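Alpha-1,3-glucanase (Paenibacillus glycanilyticus, PDB 6K0P) hydrolyses alpha-1,3-glucan, probably by cleaving the alpha-1,3-glucosidic linkages of its chains, as a glycoside hydrolase of family 87. Local coordinates at residues G99-S104 with A139-D144; G87-Y92 with I153-D158. The protein carries 1 engineered substitution. All coordinates share one frame; numbering follows the deposited sequence.

Contact 1: residues G99-S104 with A139-D144; sequences GKFNVS and AQLMLD. With GLC (alpha-D-glucopyranose), chain D; GLC (alpha-D-glucopyranose), chain B.
Phe101 carries CG beside its own backbone N (chi1 -75°), while Leu141 holds CG anti to the backbone N (chi1 -174°), and from these starting points the leucine side chain crosses that of the phenylalanine obliquely. Leu141 CD2 sits over the centre of one face, 4.0 Å from the Phe101 ring centroid and on the ring normal, a CH-pi contact. Leu141 CB touches Phe101 CE1 at 3.6 Å, and its other methyl, CD1, lies against the carbonyl oxygen of Lys100. At the other end of the interface Ala139 CB packs against Phe101 CD1 and Val103 CG1, and comes to 3.2 Å from Asn102 O.

No direct hydrogen bond links the two strands, which run antiparallel at 160° with their axes 6.0 Å apart. They are edges of two different antiparallel sheets in the N-terminal domain, which by sequence belongs to the galactose-binding-domain-like clan: 99-104 pairs with strand 86-93, and 139-143 with strand 72-80, whose Phe75 and Leu77 also pack on Phe101. Two waters bridge the strands instead. One donates to Asn102 O and accepts from Gln140 N; the other accepts from Asn102 N and donates to Gln140 O.

Two glucose units lie beside Asn102 and Gln140. The first of the two waters also hydrogen-bonds O4 of the chain B glucose. The O6 hydroxyl of that glucose donates to Gln140 O at 2.8 Å, so this carbonyl accepts from the second water and from the sugar. Asn102 offers OD1 to O2 of the chain D glucose in a weak bond of 3.1 Å. Lys106 and Glu218 also hydrogen-bond glucose in this pocket.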
# COMPACT_ATOMS: atom_id res chain seq x y z
N GLY A 99 21.07 -18.28 -11.20
CA GLY A 99 21.49 -17.46 -10.08
C GLY A 99 20.77 -17.84 -8.81
O GLY A 99 20.08 -18.86 -8.72
N LYS A 100 20.94 -16.98 -7.81
CA LYS A 100 20.38 -17.19 -6.49
C LYS A 100 19.84 -15.87 -5.96
O LYS A 100 20.51 -14.85 -6.03
CB LYS A 100 21.43 -17.77 -5.53
CG LYS A 100 21.76 -19.23 -5.88
CD LYS A 100 22.59 -19.93 -4.83
CE LYS A 100 22.94 -21.33 -5.30
NZ LYS A 100 21.82 -22.31 -5.12
N PHE A 101 18.60 -15.90 -5.47
CA PHE A 101 18.07 -14.77 -4.73
C PHE A 101 18.65 -14.78 -3.33
O PHE A 101 18.83 -15.84 -2.72
CB PHE A 101 16.56 -14.91 -4.57
CG PHE A 101 15.77 -14.62 -5.81
CD1 PHE A 101 15.35 -13.33 -6.12
CD2 PHE A 101 15.40 -15.66 -6.66
CE1 PHE A 101 14.61 -13.08 -7.27
CE2 PHE A 101 14.65 -15.42 -7.80
CZ PHE A 101 14.25 -14.13 -8.10
N ASN A 102 18.90 -13.59 -2.79
CA ASN A 102 19.25 -13.42 -1.38
C ASN A 102 17.95 -13.21 -0.62
O ASN A 102 17.33 -12.14 -0.71
CB ASN A 102 20.19 -12.21 -1.24
CG ASN A 102 20.59 -11.92 0.20
OD1 ASN A 102 19.78 -12.02 1.13
ND2 ASN A 102 21.84 -11.53 0.39
N VAL A 103 17.51 -14.25 0.10
CA VAL A 103 16.26 -14.22 0.85
C VAL A 103 16.58 -14.04 2.32
O VAL A 103 17.61 -14.51 2.83
CB VAL A 103 15.39 -15.46 0.60
CG1 VAL A 103 14.95 -15.51 -0.85
CG2 VAL A 103 16.14 -16.74 0.97
N SER A 104 15.69 -13.34 3.03
CA SER A 104 15.98 -12.96 4.40
C SER A 104 14.69 -12.59 5.12
O SER A 104 13.77 -12.05 4.51
CB SER A 104 16.90 -11.74 4.44
OG SER A 104 17.16 -11.34 5.77
N ALA A 139 12.90 -10.42 -2.22
CA ALA A 139 14.28 -10.52 -2.70
C ALA A 139 14.33 -10.02 -4.13
O ALA A 139 13.47 -10.35 -4.95
CB ALA A 139 14.76 -11.97 -2.65
N GLN A 140 15.35 -9.22 -4.44
CA GLN A 140 15.50 -8.57 -5.74
C GLN A 140 16.72 -9.13 -6.46
O GLN A 140 17.79 -9.29 -5.85
CB GLN A 140 15.66 -7.05 -5.58
CG GLN A 140 14.52 -6.35 -4.85
CD GLN A 140 14.56 -6.52 -3.34
OE1 GLN A 140 15.62 -6.70 -2.75
NE2 GLN A 140 13.39 -6.51 -2.71
N LEU A 141 16.59 -9.40 -7.76
CA LEU A 141 17.68 -10.01 -8.51
C LEU A 141 17.62 -9.59 -9.97
O LEU A 141 16.56 -9.66 -10.60
CB LEU A 141 17.59 -11.53 -8.42
CG LEU A 141 18.75 -12.33 -9.03
CD1 LEU A 141 19.99 -12.12 -8.20
CD2 LEU A 141 18.39 -13.82 -9.08
N MET A 142 18.75 -9.19 -10.53
CA MET A 142 18.86 -8.91 -11.96
C MET A 142 19.77 -9.95 -12.59
O MET A 142 20.80 -10.33 -12.01
CB MET A 142 19.40 -7.50 -12.22
CG MET A 142 19.56 -7.15 -13.71
SD MET A 142 19.65 -5.36 -14.00
CE MET A 142 19.53 -4.82 -12.30
N LEU A 143 19.38 -10.44 -13.77
CA LEU A 143 20.14 -11.41 -14.53
C LEU A 143 20.79 -10.71 -15.72
O LEU A 143 20.32 -9.66 -16.17
CB LEU A 143 19.23 -12.54 -15.03
CG LEU A 143 18.57 -13.41 -13.95
CD1 LEU A 143 17.81 -14.56 -14.58
CD2 LEU A 143 19.62 -13.92 -12.96
N ASP A 144 21.86 -11.31 -16.24
CA ASP A 144 22.64 -10.67 -17.30
C ASP A 144 22.11 -10.95 -18.70
O ASP A 144 22.86 -10.87 -19.67
CB ASP A 144 24.13 -11.02 -17.18
CG ASP A 144 24.45 -12.46 -17.57
OD1 ASP A 144 23.53 -13.25 -17.86
OD2 ASP A 144 25.66 -12.79 -17.59
C1 GLC D . 20.70 -7.93 1.28
C2 GLC D . 19.61 -8.43 2.21
C3 GLC D . 19.01 -7.32 3.06
C4 GLC D . 20.16 -6.64 3.78
C5 GLC D . 21.23 -6.22 2.79
C6 GLC D . 22.35 -5.53 3.55
O2 GLC D . 18.64 -9.14 1.47
O3 GLC D . 18.21 -7.92 4.02
O4 GLC D . 19.74 -5.47 4.47
O5 GLC D . 21.70 -7.33 2.05
O6 GLC D . 23.03 -6.46 4.38
C1 GLC B . 21.65 -4.88 -2.31
C2 GLC B . 21.23 -5.44 -0.97
C3 GLC B . 21.04 -6.96 -0.91
C4 GLC B . 20.32 -7.40 -2.14
C5 GLC B . 21.14 -6.98 -3.32
C6 GLC B . 20.58 -7.50 -4.64
O1 GLC B . 22.98 -5.03 -2.47
O2 GLC B . 22.13 -4.98 0.01
O3 GLC B . 20.13 -7.25 0.11
O4 GLC B . 20.21 -8.79 -2.13
O5 GLC B . 21.04 -5.59 -3.37
O6 GLC B . 19.26 -7.10 -4.90
O HOH W 1 17.52 -9.64 -2.36
O HOH W 2 19.04 -11.31 -4.43

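Contact 2: residues G87-Y92 with I153-D158; sequences GTVSIY and IKIQKD
Tyr92 lies alongside Lys154, the two side chains pointing the same way, with Lys154 CE 3.8 Å from Tyr92 CG. A bend at chi3 (60°) turns CE of the lysine over the ring face, and NZ follows to 4.5 Å from the ring centroid, a cation-pi contact. Tip to tip with the tyrosine comes Asp158: Tyr92 OH donates to its OD2 at 2.6 Å, on the syn side and near the ring plane. A chain of bonds links the three partners of the tyrosine, Lys154 NZ to Gln156 OE1 and Gln156 NE2 to Asp158 OD1.

The strands are neighbours in a four-stranded antiparallel sheet. Ser90 with Gln156 and Tyr92 with Lys154 are hydrogen-bonded pairs, each joined by two backbone hydrogen bonds, and Ile91 with Ile155 is the non-hydrogen-bonded pair between them. The tight side is that of the isoleucines, where Ile91 CD1 meets Ile153 CG2 at 3.7 Å and Val89 CG2 meets Ile155 CG2 at 3.9 Å; Phe75 and Leu77 of strand 72-80 cover this apolar layer. The opposite face is polar and nearer solvent: its Tyr92, Lys154 and Gln156 remain partly exposed. An alanine in place of Tyr92 would probably leave Asp158 OD2 without its hydroxyl donor and the lysine ammonium without this ring face. Ser90 OG, on the same face, is hydrogen-bonded to Asp161.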
# COMPACT_ATOMS: atom_id res chain seq x y z
N GLY A 87 19.62 -16.54 3.51
CA GLY A 87 20.08 -17.63 2.67
C GLY A 87 19.73 -17.37 1.23
O GLY A 87 19.57 -16.22 0.82
N THR A 88 19.63 -18.46 0.46
CA THR A 88 19.38 -18.36 -0.97
C THR A 88 18.22 -19.26 -1.38
O THR A 88 17.84 -20.21 -0.69
CB THR A 88 20.62 -18.74 -1.79
OG1 THR A 88 21.10 -20.03 -1.38
CG2 THR A 88 21.72 -17.69 -1.61
N VAL A 89 17.65 -18.93 -2.54
CA VAL A 89 16.84 -19.86 -3.32
C VAL A 89 17.24 -19.65 -4.77
O VAL A 89 17.68 -18.56 -5.16
CB VAL A 89 15.32 -19.68 -3.06
CG1 VAL A 89 14.81 -18.38 -3.67
CG2 VAL A 89 14.54 -20.89 -3.59
N SER A 90 17.12 -20.69 -5.58
CA SER A 90 17.71 -20.69 -6.91
C SER A 90 16.72 -20.31 -7.99
O SER A 90 15.51 -20.58 -7.89
CB SER A 90 18.31 -22.05 -7.22
OG SER A 90 19.31 -22.36 -6.27
N ILE A 91 17.23 -19.69 -9.06
CA ILE A 91 16.42 -19.33 -10.22
C ILE A 91 17.00 -19.99 -11.46
O ILE A 91 18.22 -20.00 -11.66
CB ILE A 91 16.27 -17.80 -10.40
CG1 ILE A 91 15.38 -17.48 -11.60
CG2 ILE A 91 17.64 -17.11 -10.54
CD1 ILE A 91 14.98 -15.99 -11.69
N TYR A 92 16.11 -20.57 -12.27
CA TYR A 92 16.44 -21.26 -13.50
C TYR A 92 15.67 -20.62 -14.65
O TYR A 92 14.53 -20.17 -14.49
CB TYR A 92 15.99 -22.72 -13.43
CG TYR A 92 16.82 -23.63 -12.56
CD1 TYR A 92 16.85 -23.47 -11.18
CD2 TYR A 92 17.55 -24.67 -13.11
CE1 TYR A 92 17.61 -24.32 -10.38
CE2 TYR A 92 18.30 -25.52 -12.33
CZ TYR A 92 18.33 -25.34 -10.97
OH TYR A 92 19.09 -26.19 -10.21
N ILE A 153 10.63 -19.70 -16.02
CA ILE A 153 11.44 -19.20 -14.92
C ILE A 153 11.06 -20.02 -13.70
O ILE A 153 9.94 -19.91 -13.18
CB ILE A 153 11.23 -17.70 -14.67
CG1 ILE A 153 11.70 -16.88 -15.88
CG2 ILE A 153 11.96 -17.26 -13.40
CD1 ILE A 153 13.20 -16.96 -16.16
N LYS A 154 11.98 -20.88 -13.27
CA LYS A 154 11.71 -21.82 -12.18
C LYS A 154 12.41 -21.32 -10.93
O LYS A 154 13.59 -20.95 -10.97
CB LYS A 154 12.20 -23.21 -12.59
CG LYS A 154 12.01 -24.28 -11.54
CD LYS A 154 12.30 -25.68 -12.12
CE LYS A 154 13.73 -25.79 -12.62
NZ LYS A 154 14.12 -27.24 -12.65
N ILE A 155 11.67 -21.26 -9.82
CA ILE A 155 12.24 -21.00 -8.50
C ILE A 155 12.38 -22.35 -7.84
O ILE A 155 11.38 -23.06 -7.67
CB ILE A 155 11.32 -20.08 -7.68
CG1 ILE A 155 11.03 -18.79 -8.44
CG2 ILE A 155 11.94 -19.79 -6.32
CD1 ILE A 155 12.28 -17.97 -8.78
N GLN A 156 13.60 -22.73 -7.48
CA GLN A 156 13.86 -24.09 -7.02
C GLN A 156 14.78 -24.08 -5.81
O GLN A 156 15.75 -23.30 -5.76
CB GLN A 156 14.49 -24.92 -8.15
CG GLN A 156 14.80 -26.37 -7.80
CD GLN A 156 15.05 -27.20 -9.03
OE1 GLN A 156 14.14 -27.44 -9.81
NE2 GLN A 156 16.29 -27.63 -9.22
N LYS A 157 14.48 -24.94 -4.85
CA LYS A 157 15.27 -25.06 -3.63
C LYS A 157 16.31 -26.15 -3.85
O LYS A 157 16.00 -27.34 -3.78
CB LYS A 157 14.35 -25.39 -2.46
CG LYS A 157 14.83 -24.83 -1.13
CD LYS A 157 13.85 -25.15 0.00
CE LYS A 157 14.04 -26.57 0.49
NZ LYS A 157 15.35 -26.79 1.16
N ASP A 158 17.55 -25.74 -4.11
CA ASP A 158 18.64 -26.67 -4.37
C ASP A 158 19.44 -26.90 -3.09
O ASP A 158 19.22 -26.26 -2.05
CB ASP A 158 19.55 -26.13 -5.48
CG ASP A 158 18.91 -26.23 -6.87
OD1 ASP A 158 18.02 -27.07 -7.06
OD2 ASP A 158 19.33 -25.47 -7.77

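In the fold
Contacts 1 and 2 lie 9 Å apart, centre to centre, and contact 1 is nested within the loop that contact 2 closes. Successive strands 86-93 and 96-104 are neighbours in one sheet and join the contacts: Phe101 N lies 2.8 Å from Val89 O, a probable hydrogen bond. On the apolar side the Phe101 ring serves both, its CE2 reaching Ile155 CD1 at 3.6 Å. On the polar side Lys100 NZ lies 2.8 Å from Ser90 OG, also a probable hydrogen bond. Sugar touches contact 1 directly, through Asn102 and Gln140, whereas in contact 2 the side chain of Val89 stays about 11 Å from a glucose, and that of Ile155 about 12 Å from the calcium ion.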